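Local coordinates for protein ribonucleoside-diphosphate reductase subunit beta (Clostridium botulinum, PDB 6ZJK) that forms the di-iron R2 subunit of a ribonucleotide reductase, which probably supplies the radical needed to reduce ribonucleoside diphosphates to deoxyribonucleotides, at residues 100-103 and 104-107; 171-174 and 175-179; 201-204 and 205-209. All coordinates share one frame; numbering follows the deposited sequence.

Interaction 1. Residues 100-103 and 104-107; sequences ISFL and NFLD. With FE (Fe (III) ion), chain H.
Leu106 lies over one face of the Phe102 ring, one helical turn on. Both residues belong to helix 90-118 of the iron-binding helical bundle of the ribonucleotide reductase R2 fold. Leu106 CG sits 4.2 Å from the centroid of the Phe102 ring, a CH-pi contact offset toward the rim. Both methyls reach the far end of the ring, with Leu106 CD1 3.7 Å from Phe102 CE2. With Phe102 CG anti to the backbone N (chi1 179°), the ring runs beside its own carbonyl, toward the turn of Leu106. The Phe105 ring has the backbone oxygen of Phe102 at its edge, near the ring plane. On the same helix Leu103 CD2 touches Leu106 CD1 at 4.1 Å. Four successive i to i+4 backbone hydrogen bonds tie the turns together, from Asn104 N to Ile100 O through to Asp107 N to Leu103 O. Phe105 meets Phe29 of the second subunit edge-to-face, and Asn104 ND2 bonds to Arg49 O of that subunit. The helix also carries an iron ligand. Glu137 and His140 bind the same ion, and Tyr144 OH hydrogen-bonds Asp107 OD2. Asp107 OD1 meets the iron at 2.2 Å, while OD2 of the same carboxylate stays 3.5 Å from it.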
loop_
_atom_site.group_PDB
_atom_site.type_symbol
_atom_site.label_atom_id
_atom_site.label_comp_id
_atom_site.label_asym_id
_atom_site.label_seq_id
_atom_site.Cartn_x
_atom_site.Cartn_y
_atom_site.Cartn_z
ATOM N N ILE A 100 6.025 5.729 -22.515
ATOM C CA ILE A 100 6.092 6.101 -21.109
ATOM C C ILE A 100 4.770 6.716 -20.649
ATOM O O ILE A 100 4.389 6.579 -19.483
ATOM C CB ILE A 100 7.320 6.990 -20.851
ATOM C CG1 ILE A 100 7.731 6.867 -19.380
ATOM C CG2 ILE A 100 7.036 8.406 -21.220
ATOM C CD1 ILE A 100 9.161 7.251 -19.109
ATOM N N SER A 101 4.023 7.357 -21.547
ATOM C CA SER A 101 2.707 7.784 -21.078
ATOM C C SER A 101 1.777 6.584 -20.909
ATOM O O SER A 101 1.036 6.499 -19.922
ATOM C CB SER A 101 2.104 8.802 -22.033
ATOM O OG SER A 101 0.720 8.961 -21.789
ATOM N N PHE A 102 1.890 5.547 -21.735
ATOM C CA PHE A 102 1.097 4.330 -21.564
ATOM C C PHE A 102 1.457 3.596 -20.283
ATOM O O PHE A 102 0.568 3.178 -19.529
ATOM C CB PHE A 102 1.303 3.412 -22.771
ATOM C CG PHE A 102 0.550 2.124 -22.687
ATOM C CD1 PHE A 102 -0.838 2.113 -22.599
ATOM C CD2 PHE A 102 1.228 0.917 -22.694
ATOM C CE1 PHE A 102 -1.532 0.921 -22.525
ATOM C CE2 PHE A 102 0.531 -0.286 -22.616
ATOM C CZ PHE A 102 -0.852 -0.275 -22.545
ATOM N N LEU A 103 2.751 3.451 -19.995
ATOM C CA LEU A 103 3.143 2.734 -18.790
ATOM C C LEU A 103 2.680 3.472 -17.527
ATOM O O LEU A 103 2.243 2.836 -16.555
ATOM C CB LEU A 103 4.658 2.522 -18.784
ATOM C CG LEU A 103 5.260 1.701 -19.933
ATOM C CD1 LEU A 103 6.740 1.392 -19.690
ATOM C CD2 LEU A 103 4.471 0.408 -20.215
ATOM N N ASN A 104 2.708 4.808 -17.547
ATOM C CA ASN A 104 2.219 5.583 -16.402
ATOM C C ASN A 104 0.733 5.350 -16.180
ATOM O O ASN A 104 0.265 5.321 -15.037
ATOM C CB ASN A 104 2.486 7.089 -16.609
ATOM C CG ASN A 104 2.198 7.927 -15.346
ATOM O OD1 ASN A 104 2.777 7.707 -14.280
ATOM N ND2 ASN A 104 1.309 8.891 -15.477
ATOM N N PHE A 105 -0.027 5.200 -17.259
ATOM C CA PHE A 105 -1.423 4.820 -17.115
ATOM C C PHE A 105 -1.551 3.434 -16.477
ATOM O O PHE A 105 -2.412 3.224 -15.610
ATOM C CB PHE A 105 -2.120 4.849 -18.479
ATOM C CG PHE A 105 -3.379 4.040 -18.511
ATOM C CD1 PHE A 105 -4.586 4.608 -18.126
ATOM C CD2 PHE A 105 -3.355 2.691 -18.881
ATOM C CE1 PHE A 105 -5.749 3.851 -18.140
ATOM C CE2 PHE A 105 -4.504 1.938 -18.881
ATOM C CZ PHE A 105 -5.703 2.511 -18.520
ATOM N N LEU A 106 -0.684 2.499 -16.835
ATOM C CA LEU A 106 -0.771 1.132 -16.319
ATOM C C LEU A 106 -0.586 1.040 -14.803
ATOM O O LEU A 106 -1.375 0.509 -14.135
ATOM C CB LEU A 106 0.161 0.199 -17.054
ATOM C CG LEU A 106 -0.113 -0.121 -18.505
ATOM C CD1 LEU A 106 0.816 -1.143 -19.036
ATOM C CD2 LEU A 106 -1.527 -0.400 -18.865
ATOM N N ASP A 107 0.474 1.624 -14.318
ATOM C CA ASP A 107 0.757 1.656 -12.936
ATOM C C ASP A 107 -0.280 2.487 -12.171
ATOM O O ASP A 107 -0.577 2.165 -11.081
ATOM C CB ASP A 107 2.144 2.135 -12.676
ATOM C CG ASP A 107 3.199 1.098 -12.962
ATOM O OD1 ASP A 107 3.135 -0.021 -12.505
ATOM O OD2 ASP A 107 4.146 1.411 -13.617
HETATM FE FE FE H . 4.555 -1.609 -11.927
HETATM O O HOH W 1 5.345 -3.829 -11.404
#

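Interaction 2. Residues 171-174 and 175-179; sequences LERN and KFIAG
Helix 168-186 carries this contact, an i to i+3 and i to i+4 set of side chains in its first half, on a partly buried part of the helix. Glu172 and Lys175 make a salt bridge, with OE2 of Glu172 3.4 Å from NZ of Lys175. The hydrogen bond within it is weak. The glutamate chain bends at chi2 (-72°), which brings its carboxylate back toward the next turn. Bends at chi2 and chi3 fold the Lys175 chain so that CD packs on Leu171 CD2 at 3.7 Å while NZ goes on to the carboxylate. Glu31 of the second subunit makes a second, long and weak ion pair with the same NZ.

In the R2 helical bundle this helix packs beside helix 90-118, and Arg173 and Asn174 both touch Phe102 there. The guanidinium of Arg173 pairs with Glu279 in a salt bridge and makes a cation-pi contact with Tyr207. Ile177 CD1 comes within 4.5 Å of Arg173 NH1.

The backbone is regular. Lys175 N bonds to Leu171 O, Phe176 N to Glu172 O, and Ile177 N to Arg173 O at 2.9 Å. Ala178 N completes the series on Asn174 O at 3.0 Å. Phe176 CB lies 3.2 Å from Arg173 O. Ala178 CB touches Asn174 O at 3.5 Å.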
loop_
_atom_site.group_PDB
_atom_site.type_symbol
_atom_site.label_atom_id
_atom_site.label_comp_id
_atom_site.label_asym_id
_atom_site.label_seq_id
_atom_site.Cartn_x
_atom_site.Cartn_y
_atom_site.Cartn_z
ATOM N N LEU A 171 -5.733 6.186 -26.468
ATOM C CA LEU A 171 -6.934 6.322 -25.718
ATOM C C LEU A 171 -7.790 5.077 -25.725
ATOM O O LEU A 171 -8.263 4.686 -24.719
ATOM C CB LEU A 171 -7.737 7.479 -26.235
ATOM C CG LEU A 171 -8.615 8.254 -25.288
ATOM C CD1 LEU A 171 -9.906 8.596 -25.925
ATOM C CD2 LEU A 171 -8.884 7.517 -24.023
ATOM N N GLU A 172 -8.003 4.450 -26.854
ATOM C CA GLU A 172 -8.871 3.284 -26.863
ATOM C C GLU A 172 -8.290 2.139 -26.073
ATOM O O GLU A 172 -9.008 1.442 -25.448
ATOM C CB GLU A 172 -9.270 2.849 -28.264
ATOM C CG GLU A 172 -10.202 3.800 -29.004
ATOM C CD GLU A 172 -11.635 3.837 -28.499
ATOM O OE1 GLU A 172 -12.200 2.780 -28.131
ATOM O OE2 GLU A 172 -12.205 4.952 -28.462
ATOM N N ARG A 173 -6.990 1.957 -26.119
ATOM C CA ARG A 173 -6.320 0.936 -25.357
ATOM C C ARG A 173 -6.650 1.151 -23.901
ATOM O O ARG A 173 -7.177 0.274 -23.244
ATOM C CB ARG A 173 -4.834 1.034 -25.549
ATOM C CG ARG A 173 -4.273 0.203 -26.657
ATOM C CD ARG A 173 -2.879 -0.307 -26.343
ATOM N NE ARG A 173 -2.893 -1.642 -25.780
ATOM C CZ ARG A 173 -1.828 -2.315 -25.427
ATOM N NH1 ARG A 173 -1.971 -3.501 -24.944
ATOM N NH2 ARG A 173 -0.639 -1.848 -25.552
ATOM N N ASN A 174 -6.433 2.364 -23.431
ATOM C CA ASN A 174 -6.717 2.750 -22.070
ATOM C C ASN A 174 -8.119 2.423 -21.668
ATOM O O ASN A 174 -8.334 1.821 -20.676
ATOM C CB ASN A 174 -6.412 4.204 -21.852
ATOM C CG ASN A 174 -4.948 4.476 -21.760
ATOM O OD1 ASN A 174 -4.155 3.618 -21.958
ATOM N ND2 ASN A 174 -4.599 5.676 -21.468
ATOM N N LYS A 175 -9.081 2.741 -22.477
ATOM C CA LYS A 175 -10.431 2.426 -22.133
ATOM C C LYS A 175 -10.681 0.953 -22.063
ATOM O O LYS A 175 -11.411 0.498 -21.245
ATOM C CB LYS A 175 -11.340 3.022 -23.152
ATOM C CG LYS A 175 -11.613 4.463 -22.892
ATOM C CD LYS A 175 -11.783 5.189 -24.188
ATOM C CE LYS A 175 -13.181 5.069 -24.719
ATOM N NZ LYS A 175 -13.499 6.210 -25.593
ATOM N N PHE A 176 -10.107 0.210 -22.970
ATOM C CA PHE A 176 -10.267 -1.214 -22.959
ATOM C C PHE A 176 -9.754 -1.792 -21.658
ATOM O O PHE A 176 -10.454 -2.430 -20.967
ATOM C CB PHE A 176 -9.486 -1.823 -24.105
ATOM C CG PHE A 176 -9.488 -3.316 -24.120
ATOM C CD1 PHE A 176 -10.606 -4.003 -24.480
ATOM C CD2 PHE A 176 -8.385 -4.021 -23.774
ATOM C CE1 PHE A 176 -10.622 -5.363 -24.483
ATOM C CE2 PHE A 176 -8.392 -5.381 -23.769
ATOM C CZ PHE A 176 -9.507 -6.050 -24.139
ATOM N N ILE A 177 -8.537 -1.477 -21.315
ATOM C CA ILE A 177 -7.914 -2.072 -20.143
ATOM C C ILE A 177 -8.654 -1.677 -18.866
ATOM O O ILE A 177 -8.898 -2.518 -17.994
ATOM C CB ILE A 177 -6.427 -1.682 -20.092
ATOM C CG1 ILE A 177 -5.676 -2.359 -21.250
ATOM C CG2 ILE A 177 -5.828 -2.050 -18.752
ATOM C CD1 ILE A 177 -4.218 -1.913 -21.427
ATOM N N ALA A 178 -9.025 -0.400 -18.733
ATOM C CA ALA A 178 -9.713 0.043 -17.521
ATOM C C ALA A 178 -11.106 -0.560 -17.403
ATOM O O ALA A 178 -11.590 -0.776 -16.287
ATOM C CB ALA A 178 -9.804 1.575 -17.492
ATOM N N GLY A 179 -11.754 -0.842 -18.533
ATOM C CA GLY A 179 -13.116 -1.357 -18.506
ATOM C C GLY A 179 -13.257 -2.730 -17.872
ATOM O O GLY A 179 -14.303 -3.044 -17.297
#

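Interaction 3. Residues 201-204 and 205-209; sequences YILE and GIYFY. With FE (Fe (III) ion), chain G.
Ile202, Leu203, Tyr207 and Phe208 supply most of the apolar packing. Ile202 CG2 makes an off-centre CH-pi contact with the Tyr207 ring, 4.2 Å from its centroid. The side chain of Leu203 crosses that of Tyr207 at about a right angle, with Leu203 CB 4.0 Å from Tyr207 CD2. Leu203 also lies alongside Phe208, and its CD2 meets the ring edge in plane. CG of Leu203 is anti to the backbone N (chi1 175°), and from there its methyl reaches Phe208.

The backbone bonds show a pi-type widening at 205-207. Gly205 N bonds to Tyr201 O and Ile206 N to Ile202 O. Leu203 O then receives two weak bonds, from Tyr207 N at 3.2 Å and from Phe208 N at 3.4 Å. The second is i to i+5, the step that widens the turn. Glu204 O thereby lacks its regular helical amide and has no hydrogen-bond partner in the model. It lies at the edge of the Tyr209 ring, 3.5 Å from CD1 of Tyr209.

Glu204 OE2 binds iron at 2.1 Å, and a water is bound to the same iron at 2.2 Å. Glu137, Glu238 and His241 supply the other protein ligands of this site of the R2 di-iron centre.

Around helix 190-220, helix 262-287 meets Ile202 and Ile206, and helix 90-118 meets Leu203, Tyr207 and Phe208. Helix 225-255 and helix 296-313 pack against Tyr201 and Tyr209.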
loop_
_atom_site.group_PDB
_atom_site.type_symbol
_atom_site.label_atom_id
_atom_site.label_comp_id
_atom_site.label_asym_id
_atom_site.label_seq_id
_atom_site.Cartn_x
_atom_site.Cartn_y
_atom_site.Cartn_z
ATOM N N TYR A 201 -2.774 -10.305 -14.509
ATOM C CA TYR A 201 -1.693 -11.191 -14.904
ATOM C C TYR A 201 -1.204 -10.845 -16.301
ATOM O O TYR A 201 -0.061 -10.739 -16.537
ATOM C CB TYR A 201 -2.120 -12.668 -14.752
ATOM C CG TYR A 201 -1.084 -13.701 -15.055
ATOM C CD1 TYR A 201 0.099 -13.693 -14.436
ATOM C CD2 TYR A 201 -1.320 -14.700 -15.967
ATOM C CE1 TYR A 201 1.048 -14.602 -14.738
ATOM C CE2 TYR A 201 -0.378 -15.630 -16.253
ATOM C CZ TYR A 201 0.797 -15.578 -15.625
ATOM O OH TYR A 201 1.763 -16.420 -15.863
ATOM N N ILE A 202 -2.117 -10.615 -17.206
ATOM C CA ILE A 202 -1.767 -10.228 -18.557
ATOM C C ILE A 202 -1.023 -8.899 -18.581
ATOM O O ILE A 202 0.014 -8.814 -19.125
ATOM C CB ILE A 202 -2.995 -10.163 -19.436
ATOM C CG1 ILE A 202 -3.480 -11.560 -19.734
ATOM C CG2 ILE A 202 -2.684 -9.437 -20.712
ATOM C CD1 ILE A 202 -4.893 -11.626 -20.177
ATOM N N LEU A 203 -1.556 -7.924 -17.878
ATOM C CA LEU A 203 -0.982 -6.594 -17.793
ATOM C C LEU A 203 0.451 -6.602 -17.398
ATOM O O LEU A 203 1.241 -6.068 -18.048
ATOM C CB LEU A 203 -1.799 -5.716 -16.887
ATOM C CG LEU A 203 -1.308 -4.303 -16.577
ATOM C CD1 LEU A 203 -2.430 -3.452 -16.090
ATOM C CD2 LEU A 203 -0.151 -4.222 -15.655
ATOM N N GLU A 204 0.774 -7.318 -16.366
ATOM C CA GLU A 204 2.109 -7.413 -15.861
ATOM C C GLU A 204 3.049 -8.302 -16.602
ATOM O O GLU A 204 4.186 -8.018 -16.695
ATOM C CB GLU A 204 1.999 -7.912 -14.450
ATOM C CG GLU A 204 1.053 -7.036 -13.663
ATOM C CD GLU A 204 1.326 -6.957 -12.194
ATOM O OE1 GLU A 204 1.192 -7.983 -11.576
ATOM O OE2 GLU A 204 1.637 -5.873 -11.690
ATOM N N GLY A 205 2.561 -9.419 -17.090
ATOM C CA GLY A 205 3.414 -10.362 -17.780
ATOM C C GLY A 205 3.550 -10.131 -19.263
ATOM O O GLY A 205 4.390 -10.775 -19.900
ATOM N N ILE A 206 2.743 -9.232 -19.838
ATOM C CA ILE A 206 2.785 -8.992 -21.282
ATOM C C ILE A 206 3.006 -7.509 -21.599
ATOM O O ILE A 206 3.982 -7.158 -22.273
ATOM C CB ILE A 206 1.508 -9.501 -21.963
ATOM C CG1 ILE A 206 1.342 -11.016 -21.719
ATOM C CG2 ILE A 206 1.551 -9.203 -23.479
ATOM C CD1 ILE A 206 2.465 -11.867 -22.299
ATOM N N TYR A 207 2.119 -6.629 -21.111
ATOM C CA TYR A 207 2.192 -5.222 -21.523
ATOM C C TYR A 207 3.483 -4.578 -21.032
ATOM O O TYR A 207 4.174 -3.911 -21.802
ATOM C CB TYR A 207 0.976 -4.424 -21.020
ATOM C CG TYR A 207 -0.376 -4.966 -21.459
ATOM C CD1 TYR A 207 -0.501 -5.751 -22.598
ATOM C CD2 TYR A 207 -1.525 -4.708 -20.715
ATOM C CE1 TYR A 207 -1.738 -6.258 -22.990
ATOM C CE2 TYR A 207 -2.765 -5.210 -21.101
ATOM C CZ TYR A 207 -2.863 -5.987 -22.237
ATOM O OH TYR A 207 -4.084 -6.493 -22.638
ATOM N N PHE A 208 3.859 -4.889 -19.816
ATOM C CA PHE A 208 5.026 -4.314 -19.288
ATOM C C PHE A 208 6.277 -4.824 -19.935
ATOM O O PHE A 208 7.175 -4.090 -20.109
ATOM C CB PHE A 208 5.073 -4.375 -17.752
ATOM C CG PHE A 208 4.712 -3.098 -17.098
ATOM C CD1 PHE A 208 5.613 -2.098 -16.971
ATOM C CD2 PHE A 208 3.478 -2.891 -16.668
ATOM C CE1 PHE A 208 5.253 -0.921 -16.409
ATOM C CE2 PHE A 208 3.102 -1.713 -16.122
ATOM C CZ PHE A 208 3.997 -0.735 -15.996
ATOM N N TYR A 209 6.319 -6.098 -20.264
ATOM C CA TYR A 209 7.481 -6.719 -20.891
ATOM C C TYR A 209 7.721 -6.138 -22.266
ATOM O O TYR A 209 8.796 -5.964 -22.657
ATOM C CB TYR A 209 7.405 -8.251 -20.838
ATOM C CG TYR A 209 7.904 -8.775 -19.534
ATOM C CD1 TYR A 209 7.124 -8.757 -18.437
ATOM C CD2 TYR A 209 9.162 -9.238 -19.404
ATOM C CE1 TYR A 209 7.576 -9.198 -17.230
ATOM C CE2 TYR A 209 9.628 -9.687 -18.205
ATOM C CZ TYR A 209 8.815 -9.648 -17.122
ATOM O OH TYR A 209 9.269 -10.076 -15.952
HETATM FE FE FE G . 3.329 -4.604 -11.361
HETATM O O HOH W 1 5.345 -3.829 -11.404
#

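How the interactions relate
The three contacts lie on three helices of one bundle. Interactions 1 and 3 share the di-iron site. Asp107 binds one iron and Glu204 the other, Glu137 binds both, and one water is bound to both, 2.4 Å from the iron of interaction 1 and 2.2 Å from that of interaction 3. Phe208 CZ packs 3.2 Å from Asp107 OD2, so it borders that iron ligand. Interaction 2 stands farther off, with the Ile177 side chain about 12 Å from an iron. It meets interaction 1 through Asn174 OD1, 3.3 Å from Phe105 CD2. Ile177 CD1 touches Phe102 CZ at 3.9 Å and Tyr207 CE2 at 3.6 Å, joining all three. Interactions 1 and 2 also reach the second subunit.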